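Local coordinates for protein type I site-specific restriction-modification system, R (Restriction) subunit (Vibrio vulnificus, PDB 3H1T) that is the N-terminal fragment of a putative HsdR subunit that probably couples ATP hydrolysis to DNA translocation and cleavage in a type I restriction enzyme, at residues 189-193 and 356-360; 199-205 and 333-339; 23-29 and 93-97; 119-123 and 140-144. One frame throughout, in Å; residues are numbered along the deposited sequence.

Interaction 1. Residues 189-193 and 356-360; sequences RAVQS and PIYTY
Arg-189, on helix 181-195, reaches Ile-357, beside the edge strand 358-360, and bonds to its backbone. Here the helix packs against the outermost strand of the parallel sheet in the RecA-like motor domain. The arginine chain is extended from CG to NE, long enough to carry the guanidinium past the Ile-357 side chain to the carbonyl behind it. NH1 donates to Ile-357 O at 2.8 Å, and the N-H points almost straight at the acceptor (163°). The oxygen lies practically in the guanidinium plane, and the nitrogen lies in the carbonyl plane, a well-formed bond at the group's edge.

Nearer the helix the same side chain is apolar: Arg-189 CB packs on Ile-357 CD1 at 3.6 Å. Ile-357 places its CG1 branch between its own backbone N and carbonyl carbon (chi1 54°). This directs CD1 at the arginine stem, while the other branch, CG2, comes to 3.8 Å from Ser-193 OG. A beta-branched residue therefore meets two successive turns of the helix.

Tyr-358 CD1 stands over one face of the guanidinium, 3.8 Å from Arg-189 NH1, with the planes of ring and guanidinium nearly perpendicular. Ser-193 turns its hydroxyl back into the helix, where OG donates to Arg-189 O at 2.6 Å. The amide of Ser-193 reaches that oxygen from the opposite face, so the carbonyl is doubly held.

Arginine suits this partly exposed border: its methylenes cover isoleucine, while its charged end satisfies a carbonyl and ties the helix to the chain leading into the strand.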
loop_
_atom_site.group_PDB
_atom_site.type_symbol
_atom_site.label_atom_id
_atom_site.label_comp_id
_atom_site.label_asym_id
_atom_site.label_seq_id
_atom_site.Cartn_x
_atom_site.Cartn_y
_atom_site.Cartn_z
ATOM N N ARG A 189 -9.506 9.626 -7.664
ATOM C CA ARG A 189 -9.440 10.883 -6.925
ATOM C C ARG A 189 -8.297 11.754 -7.405
ATOM O O ARG A 189 -8.344 12.977 -7.270
ATOM C CB ARG A 189 -9.287 10.632 -5.427
ATOM C CG ARG A 189 -10.475 9.920 -4.843
ATOM C CD ARG A 189 -10.516 10.043 -3.347
ATOM N NE ARG A 189 -11.667 9.339 -2.808
ATOM C CZ ARG A 189 -11.859 9.114 -1.517
ATOM N NH1 ARG A 189 -10.973 9.550 -0.625
ATOM N NH2 ARG A 189 -12.916 8.426 -1.123
ATOM N N ALA A 190 -7.271 11.115 -7.957
ATOM C CA ALA A 190 -6.114 11.822 -8.475
ATOM C C ALA A 190 -6.532 12.514 -9.763
ATOM O O ALA A 190 -6.339 13.719 -9.925
ATOM C CB ALA A 190 -4.987 10.842 -8.744
ATOM N N VAL A 191 -7.121 11.737 -10.668
ATOM C CA VAL A 191 -7.593 12.242 -11.953
ATOM C C VAL A 191 -8.621 13.337 -11.738
ATOM O O VAL A 191 -8.648 14.334 -12.455
ATOM C CB VAL A 191 -8.236 11.113 -12.759
ATOM C CG1 VAL A 191 -8.842 11.660 -14.048
ATOM C CG2 VAL A 191 -7.198 10.040 -13.046
ATOM N N GLN A 192 -9.464 13.129 -10.733
ATOM C CA GLN A 192 -10.516 14.077 -10.363
ATOM C C GLN A 192 -9.859 15.367 -9.869
ATOM O O GLN A 192 -10.227 16.466 -10.278
ATOM C CB GLN A 192 -11.360 13.454 -9.250
ATOM C CG GLN A 192 -12.701 14.094 -8.944
ATOM C CD GLN A 192 -13.447 13.351 -7.831
ATOM O OE1 GLN A 192 -13.928 12.229 -8.022
ATOM N NE2 GLN A 192 -13.527 13.975 -6.654
ATOM N N SER A 193 -8.889 15.216 -8.974
ATOM C CA SER A 193 -8.154 16.351 -8.418
ATOM C C SER A 193 -7.577 17.232 -9.527
ATOM O O SER A 193 -7.728 18.456 -9.511
ATOM C CB SER A 193 -7.001 15.864 -7.536
ATOM O OG SER A 193 -7.476 15.290 -6.332
ATOM N N PRO A 356 -3.732 14.259 2.303
ATOM C CA PRO A 356 -3.961 13.173 1.348
ATOM C C PRO A 356 -5.384 13.085 0.803
ATOM O O PRO A 356 -6.349 13.313 1.528
ATOM C CB PRO A 356 -3.553 11.932 2.146
ATOM C CG PRO A 356 -3.881 12.321 3.579
ATOM C CD PRO A 356 -3.356 13.732 3.630
ATOM N N ILE A 357 -5.504 12.768 -0.483
ATOM C CA ILE A 357 -6.816 12.625 -1.112
ATOM C C ILE A 357 -7.360 11.225 -0.814
ATOM O O ILE A 357 -8.548 10.947 -0.963
ATOM C CB ILE A 357 -6.725 12.904 -2.643
ATOM C CG1 ILE A 357 -5.666 12.033 -3.314
ATOM C CG2 ILE A 357 -6.344 14.356 -2.862
ATOM C CD1 ILE A 357 -6.118 10.653 -3.645
ATOM N N TYR A 358 -6.457 10.357 -0.364
ATOM C CA TYR A 358 -6.781 8.991 -0.002
ATOM C C TYR A 358 -5.639 8.368 0.799
ATOM O O TYR A 358 -4.463 8.666 0.565
ATOM C CB TYR A 358 -7.047 8.152 -1.257
ATOM C CG TYR A 358 -7.508 6.744 -0.963
ATOM C CD1 TYR A 358 -8.674 6.513 -0.236
ATOM C CD2 TYR A 358 -6.779 5.645 -1.396
ATOM C CE1 TYR A 358 -9.107 5.215 0.041
ATOM C CE2 TYR A 358 -7.196 4.341 -1.119
ATOM C CZ TYR A 358 -8.364 4.134 -0.403
ATOM O OH TYR A 358 -8.795 2.855 -0.151
ATOM N N THR A 359 -6.007 7.520 1.757
ATOM C CA THR A 359 -5.049 6.816 2.588
ATOM C C THR A 359 -5.419 5.338 2.663
ATOM O O THR A 359 -6.538 4.994 3.021
ATOM C CB THR A 359 -5.029 7.333 4.058
ATOM O OG1 THR A 359 -4.549 8.679 4.109
ATOM C CG2 THR A 359 -4.121 6.451 4.904
ATOM N N TYR A 360 -4.484 4.463 2.301
ATOM C CA TYR A 360 -4.700 3.023 2.405
ATOM C C TYR A 360 -3.626 2.561 3.374
ATOM O O TYR A 360 -2.467 2.420 2.993
ATOM C CB TYR A 360 -4.533 2.308 1.058
ATOM C CG TYR A 360 -5.001 0.864 1.114
ATOM C CD1 TYR A 360 -6.348 0.552 1.310
ATOM C CD2 TYR A 360 -4.092 -0.192 1.046
ATOM C CE1 TYR A 360 -6.776 -0.780 1.433
ATOM C CE2 TYR A 360 -4.508 -1.518 1.170
ATOM C CZ TYR A 360 -5.850 -1.807 1.367
ATOM O OH TYR A 360 -6.259 -3.111 1.514
#

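Interaction 2. Residues 199-205 and 333-339; sequences KRSLITM and FQIGMTA
Ile-203 and Ile-335 meet on one face of two adjacent parallel strands, Ile-203 CD1 lying 3.7 Å from Ile-335 CG2 with the two side chains slanting across each other. Ile-203 CG1 is anti to its carbonyl carbon (chi1 -53°), which sends CD1 back along the sheet to the earlier-placed isoleucine. Beta-branched residues favour strands and fill such a buried layer well.

On the other face Thr-204 and Thr-338 stand side by side, with Thr-204 OG1 3.5 Å from Thr-338 CG2. Their hydroxyls turn to other partners: Tyr-350 for Thr-204, Glu-310 for Thr-338. Gly-336, paired with Leu-202, has no side chain here, which leaves room for Leu-202 CD1 to lie 3.1 Å from Gly-336 O. Further back, the chains of Arg-200 and Gln-334 lie side by side, with Arg-200 CD 3.7 Å from Gln-334 OE1; Tyr-352 takes a cation-pi contact from Arg-200 and a hydrogen bond with Gln-334. At the start, Lys-199 CG sits over the centre of the Phe-333 ring, 4.2 Å from the centroid, a CH-pi contact, while the rest of the lysine chain leads away.

Backbone bonds zip the pair together, among them Gly-336 N to Ser-201 O at 2.7 Å.

In this RecA-like sheet strand 200-205 lies between 333-338 and 358-360, and strand 305-308 borders 333-338. Helix 211-224 touches Met-337 and helix 181-195 touches Ser-201, both on the isoleucine face.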
loop_
_atom_site.group_PDB
_atom_site.type_symbol
_atom_site.label_atom_id
_atom_site.label_comp_id
_atom_site.label_asym_id
_atom_site.label_seq_id
_atom_site.Cartn_x
_atom_site.Cartn_y
_atom_site.Cartn_z
ATOM N N LYS A 199 -3.258 21.723 -8.289
ATOM C CA LYS A 199 -1.897 21.544 -8.757
ATOM C C LYS A 199 -0.973 20.841 -7.767
ATOM O O LYS A 199 0.229 20.757 -8.000
ATOM C CB LYS A 199 -1.319 22.917 -9.147
ATOM C CG LYS A 199 -1.895 23.499 -10.442
ATOM C CD LYS A 199 -1.970 25.012 -10.387
ATOM C CE LYS A 199 -3.077 25.468 -9.442
ATOM N NZ LYS A 199 -3.174 26.964 -9.327
ATOM N N ARG A 200 -1.509 20.286 -6.688
ATOM C CA ARG A 200 -0.634 19.661 -5.700
ATOM C C ARG A 200 -1.433 18.638 -4.864
ATOM O O ARG A 200 -2.171 19.041 -3.962
ATOM C CB ARG A 200 -0.075 20.799 -4.806
ATOM C CG ARG A 200 1.342 20.637 -4.203
ATOM C CD ARG A 200 2.485 21.138 -5.126
ATOM N NE ARG A 200 2.797 22.579 -5.053
ATOM C CZ ARG A 200 3.239 23.230 -3.969
ATOM N NH1 ARG A 200 3.422 22.593 -2.820
ATOM N NH2 ARG A 200 3.532 24.527 -4.044
ATOM N N SER A 201 -1.310 17.337 -5.143
ATOM C CA SER A 201 -2.059 16.321 -4.373
ATOM C C SER A 201 -1.210 15.216 -3.730
ATOM O O SER A 201 -0.178 14.806 -4.269
ATOM C CB SER A 201 -3.111 15.616 -5.242
ATOM O OG SER A 201 -3.789 16.495 -6.118
ATOM N N LEU A 202 -1.672 14.706 -2.592
ATOM C CA LEU A 202 -0.947 13.644 -1.899
ATOM C C LEU A 202 -1.761 12.346 -1.743
ATOM O O LEU A 202 -2.981 12.375 -1.533
ATOM C CB LEU A 202 -0.499 14.133 -0.517
ATOM C CG LEU A 202 0.447 13.207 0.252
ATOM C CD1 LEU A 202 1.699 12.929 -0.597
ATOM C CD2 LEU A 202 0.824 13.857 1.588
ATOM N N ILE A 203 -1.073 11.210 -1.863
ATOM C CA ILE A 203 -1.683 9.895 -1.715
ATOM C C ILE A 203 -0.807 9.089 -0.770
ATOM O O ILE A 203 0.394 8.983 -0.984
ATOM C CB ILE A 203 -1.726 9.128 -3.040
ATOM C CG1 ILE A 203 -2.384 9.982 -4.118
ATOM C CG2 ILE A 203 -2.486 7.837 -2.851
ATOM C CD1 ILE A 203 -2.216 9.440 -5.511
ATOM N N THR A 204 -1.401 8.531 0.276
ATOM C CA THR A 204 -0.656 7.719 1.223
ATOM C C THR A 204 -1.094 6.266 1.086
ATOM O O THR A 204 -2.273 5.937 1.226
ATOM C CB THR A 204 -0.892 8.168 2.676
ATOM O OG1 THR A 204 -0.628 9.566 2.790
ATOM C CG2 THR A 204 0.029 7.403 3.621
HETATM N N MSE A 205 -0.133 5.403 0.793
HETATM C CA MSE A 205 -0.406 3.986 0.636
HETATM C C MSE A 205 0.701 3.192 1.317
HETATM O O MSE A 205 1.882 3.461 1.107
HETATM C CB MSE A 205 -0.461 3.611 -0.848
HETATM C CG MSE A 205 -1.696 4.087 -1.622
HETATM SE SE MSE A 205 -1.593 3.622 -3.520
HETATM C CE MSE A 205 -2.344 1.856 -3.434
ATOM N N PHE A 333 1.246 20.051 -12.924
ATOM C CA PHE A 333 0.450 19.429 -11.868
ATOM C C PHE A 333 1.378 18.443 -11.182
ATOM O O PHE A 333 2.187 17.785 -11.844
ATOM C CB PHE A 333 -0.763 18.677 -12.422
ATOM C CG PHE A 333 -1.970 19.545 -12.659
ATOM C CD1 PHE A 333 -2.081 20.309 -13.818
ATOM C CD2 PHE A 333 -3.008 19.587 -11.729
ATOM C CE1 PHE A 333 -3.206 21.101 -14.062
ATOM C CE2 PHE A 333 -4.157 20.388 -11.957
ATOM C CZ PHE A 333 -4.252 21.144 -13.130
ATOM N N GLN A 334 1.265 18.336 -9.863
ATOM C CA GLN A 334 2.127 17.438 -9.109
ATOM C C GLN A 334 1.395 16.485 -8.169
ATOM O O GLN A 334 0.636 16.927 -7.300
ATOM C CB GLN A 334 3.138 18.275 -8.318
ATOM C CG GLN A 334 4.113 19.054 -9.201
ATOM C CD GLN A 334 4.924 20.069 -8.430
ATOM O OE1 GLN A 334 5.202 19.884 -7.242
ATOM N NE2 GLN A 334 5.325 21.147 -9.103
ATOM N N ILE A 335 1.622 15.182 -8.338
ATOM C CA ILE A 335 1.004 14.172 -7.471
ATOM C C ILE A 335 2.088 13.477 -6.668
ATOM O O ILE A 335 2.980 12.821 -7.220
ATOM C CB ILE A 335 0.220 13.047 -8.255
ATOM C CG1 ILE A 335 -1.120 13.575 -8.753
ATOM C CG2 ILE A 335 -0.047 11.841 -7.342
ATOM C CD1 ILE A 335 -0.963 14.594 -9.806
ATOM N N GLY A 336 2.015 13.623 -5.361
ATOM C CA GLY A 336 2.989 12.980 -4.513
ATOM C C GLY A 336 2.423 11.745 -3.832
ATOM O O GLY A 336 1.267 11.711 -3.390
HETATM N N MSE A 337 3.236 10.702 -3.754
HETATM C CA MSE A 337 2.816 9.481 -3.096
HETATM C C MSE A 337 3.806 9.243 -1.965
HETATM O O MSE A 337 4.999 9.495 -2.118
HETATM C CB MSE A 337 2.819 8.311 -4.080
HETATM C CG MSE A 337 2.084 8.607 -5.384
HETATM SE SE MSE A 337 1.600 7.038 -6.393
HETATM C CE MSE A 337 3.344 6.507 -7.066
ATOM N N THR A 338 3.305 8.776 -0.825
ATOM C CA THR A 338 4.146 8.508 0.330
ATOM C C THR A 338 3.641 7.232 0.969
ATOM O O THR A 338 2.484 6.867 0.786
ATOM C CB THR A 338 4.099 9.690 1.340
ATOM O OG1 THR A 338 5.097 9.498 2.351
ATOM C CG2 THR A 338 2.726 9.802 1.990
ATOM N N ALA A 339 4.497 6.537 1.705
ATOM C CA ALA A 339 4.092 5.286 2.334
ATOM C C ALA A 339 3.822 5.407 3.837
ATOM O O ALA A 339 3.376 4.460 4.471
ATOM C CB ALA A 339 5.155 4.215 2.074
HETATM O O HOH W 1 -2.425 17.568 -8.628
#

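Interaction 3. Residues 23-29 and 93-97; sequences ALNEADT and AKPEN
Leu-24 and Glu-96 join the lead-in of the first helix, 26-40, to the loop leaving strand 86-93. The end of that strand and Asp-77 are consistent with the PD-(D/E)xK nuclease pattern, Glu-92, Ala-93 and Lys-94 probably matching its last element, as in the nuclease domain of other HsdR subunits.

Two hydrogen bonds, both between a side chain and the backbone of Leu-24, hold this residue, two positions ahead of the helix. The stronger runs from Leu-24 N to Glu-96 OE2 at 2.9 Å, on the anti side of the carboxylate and 34° out of its plane. A glutamate is long enough to fold back from the loop and do this: CG lies between the backbone N and carbonyl carbon (chi1 42°), and a bend at chi2 turns the carboxylate to the amide. The other, from Asn-97 ND2 to Leu-24 O, is weak at 3.4 Å.

The van der Waals contacts run between them. Leu-24 CB rests on Glu-96 CG at 3.5 Å, so the CG methylene of the acid also serves as packing surface. Pro-95, stiff and without an amide hydrogen, puts CB 3.5 Å from Leu-24 O, and its CD faces Glu-26 CB.

The third kind is polar but unbonded. Glu-26, its chain stretched with CG anti to the backbone N (chi1 165°), passes beside the loop until OE2 is 3.3 Å from Ala-93 O, an approach of two acceptors.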
loop_
_atom_site.group_PDB
_atom_site.type_symbol
_atom_site.label_atom_id
_atom_site.label_comp_id
_atom_site.label_asym_id
_atom_site.label_seq_id
_atom_site.Cartn_x
_atom_site.Cartn_y
_atom_site.Cartn_z
ATOM N N ALA A 23 -43.292 -15.369 2.839
ATOM C CA ALA A 23 -42.192 -14.422 2.860
ATOM C C ALA A 23 -41.046 -14.858 1.960
ATOM O O ALA A 23 -40.690 -16.045 1.913
ATOM C CB ALA A 23 -41.705 -14.250 4.282
ATOM N N LEU A 24 -40.491 -13.892 1.230
ATOM C CA LEU A 24 -39.393 -14.157 0.320
ATOM C C LEU A 24 -38.008 -14.001 0.916
ATOM O O LEU A 24 -37.733 -13.089 1.715
ATOM C CB LEU A 24 -39.489 -13.261 -0.918
ATOM C CG LEU A 24 -40.656 -13.379 -1.910
ATOM C CD1 LEU A 24 -40.409 -12.365 -3.008
ATOM C CD2 LEU A 24 -40.768 -14.791 -2.496
ATOM N N ASN A 25 -37.155 -14.931 0.492
ATOM C CA ASN A 25 -35.736 -15.056 0.830
ATOM C C ASN A 25 -35.068 -13.728 0.507
ATOM O O ASN A 25 -35.645 -12.906 -0.210
ATOM C CB ASN A 25 -35.120 -16.140 -0.080
ATOM C CG ASN A 25 -34.451 -17.232 0.683
ATOM O OD1 ASN A 25 -34.997 -17.714 1.671
ATOM N ND2 ASN A 25 -33.266 -17.650 0.230
ATOM N N GLU A 26 -33.863 -13.498 1.017
ATOM C CA GLU A 26 -33.185 -12.262 0.663
ATOM C C GLU A 26 -32.901 -12.453 -0.817
ATOM O O GLU A 26 -33.055 -11.552 -1.629
ATOM C CB GLU A 26 -31.854 -12.098 1.406
ATOM C CG GLU A 26 -30.977 -10.999 0.780
ATOM C CD GLU A 26 -29.910 -10.478 1.712
ATOM O OE1 GLU A 26 -30.170 -10.475 2.934
ATOM O OE2 GLU A 26 -28.832 -10.049 1.230
ATOM N N ALA A 27 -32.481 -13.664 -1.150
ATOM C CA ALA A 27 -32.150 -14.027 -2.515
ATOM C C ALA A 27 -33.382 -13.972 -3.391
ATOM O O ALA A 27 -33.321 -13.492 -4.518
ATOM C CB ALA A 27 -31.562 -15.412 -2.541
ATOM N N ASP A 28 -34.512 -14.436 -2.864
ATOM C CA ASP A 28 -35.744 -14.424 -3.637
ATOM C C ASP A 28 -36.220 -13.002 -3.914
ATOM O O ASP A 28 -36.674 -12.707 -5.022
ATOM C CB ASP A 28 -36.839 -15.242 -2.927
ATOM C CG ASP A 28 -36.635 -16.758 -3.063
ATOM O OD1 ASP A 28 -35.880 -17.199 -3.973
ATOM O OD2 ASP A 28 -37.249 -17.514 -2.274
ATOM N N THR A 29 -36.084 -12.102 -2.941
ATOM C CA THR A 29 -36.541 -10.735 -3.187
ATOM C C THR A 29 -35.623 -9.954 -4.115
ATOM O O THR A 29 -36.043 -8.979 -4.732
ATOM C CB THR A 29 -36.738 -9.910 -1.890
ATOM O OG1 THR A 29 -35.565 -9.140 -1.630
ATOM C CG2 THR A 29 -37.034 -10.799 -0.715
ATOM N N ALA A 93 -29.202 -5.313 0.137
ATOM C CA ALA A 93 -30.544 -5.855 0.011
ATOM C C ALA A 93 -30.885 -6.631 1.266
ATOM O O ALA A 93 -29.998 -7.084 1.986
ATOM C CB ALA A 93 -30.640 -6.761 -1.222
ATOM N N LYS A 94 -32.171 -6.748 1.546
ATOM C CA LYS A 94 -32.630 -7.472 2.707
ATOM C C LYS A 94 -33.916 -8.161 2.288
ATOM O O LYS A 94 -34.521 -7.792 1.284
ATOM C CB LYS A 94 -32.886 -6.513 3.875
ATOM C CG LYS A 94 -31.610 -6.052 4.577
ATOM C CD LYS A 94 -30.958 -7.194 5.368
ATOM C CE LYS A 94 -29.500 -6.901 5.769
ATOM N NZ LYS A 94 -29.320 -5.751 6.701
ATOM N N PRO A 95 -34.345 -9.192 3.028
ATOM C CA PRO A 95 -35.592 -9.876 2.655
ATOM C C PRO A 95 -36.803 -8.926 2.677
ATOM O O PRO A 95 -36.848 -8.007 3.493
ATOM C CB PRO A 95 -35.696 -10.988 3.701
ATOM C CG PRO A 95 -34.951 -10.412 4.879
ATOM C CD PRO A 95 -33.752 -9.778 4.241
ATOM N N GLU A 96 -37.785 -9.137 1.799
ATOM C CA GLU A 96 -38.957 -8.252 1.752
ATOM C C GLU A 96 -39.670 -7.993 3.075
ATOM O O GLU A 96 -40.196 -6.906 3.292
ATOM C CB GLU A 96 -39.983 -8.734 0.719
ATOM C CG GLU A 96 -40.223 -10.226 0.674
ATOM C CD GLU A 96 -41.680 -10.568 0.394
ATOM O OE1 GLU A 96 -42.333 -9.843 -0.396
ATOM O OE2 GLU A 96 -42.171 -11.568 0.963
ATOM N N ASN A 97 -39.662 -8.969 3.970
ATOM C CA ASN A 97 -40.322 -8.826 5.270
ATOM C C ASN A 97 -39.629 -7.917 6.284
ATOM O O ASN A 97 -40.219 -7.565 7.306
ATOM C CB ASN A 97 -40.523 -10.206 5.898
ATOM C CG ASN A 97 -39.481 -11.212 5.431
ATOM O OD1 ASN A 97 -38.735 -11.778 6.236
ATOM N ND2 ASN A 97 -39.430 -11.446 4.121
#

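Interaction 4. Residues 119-123 and 140-144; sequences AYSTN and LSRFP
Tyr-120 and Phe-143 form an edge-to-face pair in which the edge of Phe-143 is directed at the face of Tyr-120, with planes 73° and centroids 5.8 Å apart. Phe-143 CD1 sits over the rim of the tyrosine ring, and Phe-143 CE1 reaches Tyr-120 CB at 4.1 Å. With its CG anti to the carbonyl carbon (chi1 -75°), Phe-143 swings its ring back to the strand, where Thr-122 CG2 also meets its edge.

The far end of the tyrosine is bordered by Pro-144, coming from the opposite direction: its CD is 3.8 Å from Tyr-120 CE1, and its CG 3.4 Å from Tyr-120 OH. Leu-140 adds CD1 at the ring's edge, 4.0 Å from Tyr-120 CE1.

Beyond them, Glu-129 on strand 127-131 hydrogen-bonds the tyrosine hydroxyl and so sets where the ring ends. In the loop, Arg-142 NE donates to Phe-143 O at 3.1 Å from above the carbonyl plane, and Glu-148 holds that arginine by a salt bridge. Ser-41 and Trp-43 bond the carbonyls of Phe-143 and Pro-144, and helix 26-40 covers the phenylalanine. Strand 118-122 lies inside the N-terminal mixed sheet, probably the nuclease domain; the loop links its outermost strand 137-140 to helix 146-157.

Across the contact the forces are dispersion and aromatic quadrupole. Tyrosine suits its place because its ring joins the buried packing while its hydroxyl, beside the proline, is paired with Glu-129.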
loop_
_atom_site.group_PDB
_atom_site.type_symbol
_atom_site.label_atom_id
_atom_site.label_comp_id
_atom_site.label_asym_id
_atom_site.label_seq_id
_atom_site.Cartn_x
_atom_site.Cartn_y
_atom_site.Cartn_z
ATOM N N ALA A 119 -25.452 5.499 -1.655
ATOM C CA ALA A 119 -25.696 4.238 -0.977
ATOM C C ALA A 119 -27.181 3.926 -0.877
ATOM O O ALA A 119 -27.983 4.817 -0.613
ATOM C CB ALA A 119 -25.069 4.273 0.425
ATOM N N TYR A 120 -27.546 2.663 -1.075
ATOM C CA TYR A 120 -28.945 2.254 -1.028
ATOM C C TYR A 120 -29.219 1.048 -0.160
ATOM O O TYR A 120 -28.446 0.112 -0.100
ATOM C CB TYR A 120 -29.440 1.948 -2.438
ATOM C CG TYR A 120 -29.263 3.111 -3.364
ATOM C CD1 TYR A 120 -30.228 4.118 -3.430
ATOM C CD2 TYR A 120 -28.090 3.261 -4.098
ATOM C CE1 TYR A 120 -30.023 5.253 -4.204
ATOM C CE2 TYR A 120 -27.864 4.393 -4.873
ATOM C CZ TYR A 120 -28.829 5.389 -4.917
ATOM O OH TYR A 120 -28.573 6.518 -5.641
ATOM N N SER A 121 -30.343 1.081 0.523
ATOM C CA SER A 121 -30.765 -0.030 1.325
ATOM C C SER A 121 -32.143 -0.335 0.758
ATOM O O SER A 121 -32.938 0.578 0.538
ATOM C CB SER A 121 -30.829 0.374 2.793
ATOM O OG SER A 121 -31.249 -0.722 3.558
ATOM N N THR A 122 -32.433 -1.605 0.504
ATOM C CA THR A 122 -33.718 -1.957 -0.054
ATOM C C THR A 122 -34.187 -3.305 0.427
ATOM O O THR A 122 -33.377 -4.165 0.764
ATOM C CB THR A 122 -33.657 -2.000 -1.582
ATOM O OG1 THR A 122 -34.912 -2.459 -2.100
ATOM C CG2 THR A 122 -32.545 -2.942 -2.030
ATOM N N ASN A 123 -35.507 -3.478 0.459
ATOM C CA ASN A 123 -36.116 -4.734 0.863
ATOM C C ASN A 123 -37.019 -5.202 -0.263
ATOM O O ASN A 123 -37.947 -5.980 -0.042
ATOM C CB ASN A 123 -36.914 -4.561 2.167
ATOM C CG ASN A 123 -38.025 -3.510 2.063
ATOM O OD1 ASN A 123 -38.160 -2.808 1.064
ATOM N ND2 ASN A 123 -38.821 -3.404 3.119
ATOM N N LEU A 140 -37.107 6.412 -1.981
ATOM C CA LEU A 140 -37.326 6.761 -3.379
ATOM C C LEU A 140 -38.385 5.847 -3.945
ATOM O O LEU A 140 -38.624 4.754 -3.422
ATOM C CB LEU A 140 -36.050 6.590 -4.207
ATOM C CG LEU A 140 -34.770 7.258 -3.698
ATOM C CD1 LEU A 140 -33.617 6.899 -4.624
ATOM C CD2 LEU A 140 -34.956 8.777 -3.602
ATOM N N SER A 141 -39.025 6.296 -5.022
ATOM C CA SER A 141 -40.057 5.501 -5.676
ATOM C C SER A 141 -39.396 4.530 -6.642
ATOM O O SER A 141 -40.048 3.659 -7.213
ATOM C CB SER A 141 -41.014 6.409 -6.445
ATOM O OG SER A 141 -40.319 7.097 -7.474
ATOM N N ARG A 142 -38.090 4.693 -6.805
ATOM C CA ARG A 142 -37.318 3.849 -7.699
ATOM C C ARG A 142 -35.835 4.225 -7.649
ATOM O O ARG A 142 -35.465 5.263 -7.109
ATOM C CB ARG A 142 -37.855 3.991 -9.132
ATOM C CG ARG A 142 -37.972 5.436 -9.615
ATOM C CD ARG A 142 -37.730 5.543 -11.108
ATOM N NE ARG A 142 -36.418 6.105 -11.419
ATOM C CZ ARG A 142 -36.212 7.360 -11.805
ATOM N NH1 ARG A 142 -37.234 8.186 -11.933
ATOM N NH2 ARG A 142 -34.982 7.791 -12.055
ATOM N N PHE A 143 -34.991 3.360 -8.202
ATOM C CA PHE A 143 -33.555 3.608 -8.254
ATOM C C PHE A 143 -33.196 4.693 -9.253
ATOM O O PHE A 143 -33.793 4.791 -10.310
ATOM C CB PHE A 143 -32.811 2.335 -8.655
ATOM C CG PHE A 143 -32.722 1.309 -7.577
ATOM C CD1 PHE A 143 -31.862 1.499 -6.491
ATOM C CD2 PHE A 143 -33.513 0.163 -7.628
ATOM C CE1 PHE A 143 -31.800 0.571 -5.462
ATOM C CE2 PHE A 143 -33.460 -0.776 -6.601
ATOM C CZ PHE A 143 -32.602 -0.567 -5.507
ATOM N N PRO A 144 -32.205 5.533 -8.922
ATOM C CA PRO A 144 -31.795 6.581 -9.854
ATOM C C PRO A 144 -31.174 5.875 -11.067
ATOM O O PRO A 144 -30.760 4.706 -10.986
ATOM C CB PRO A 144 -30.740 7.349 -9.054
ATOM C CG PRO A 144 -31.255 7.233 -7.651
ATOM C CD PRO A 144 -31.545 5.740 -7.620
#

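In the fold
Interactions 1 and 2 belong to one RecA-like sheet: strand 200-205 takes its bonds from 333-338 on one side and from 358-360 on the other, where Leu-202 O meets Ile-357 N. Interaction 2 is core, built on regular backbone bonding; interaction 1, partly buried at the sheet's edge, relies on an arginine instead. Interactions 3 and 4 lie together in the N-terminal domain, about 15 Å between centres, and touch where Lys-94 and Glu-96 pack on residues 122-123. There the surface contact 23-29/93-97 uses acid and amide side chains on backbone, whereas the buried 119-123/140-144 contact is aromatic and apolar. About 44 Å separates the centres of interactions 2 and 3.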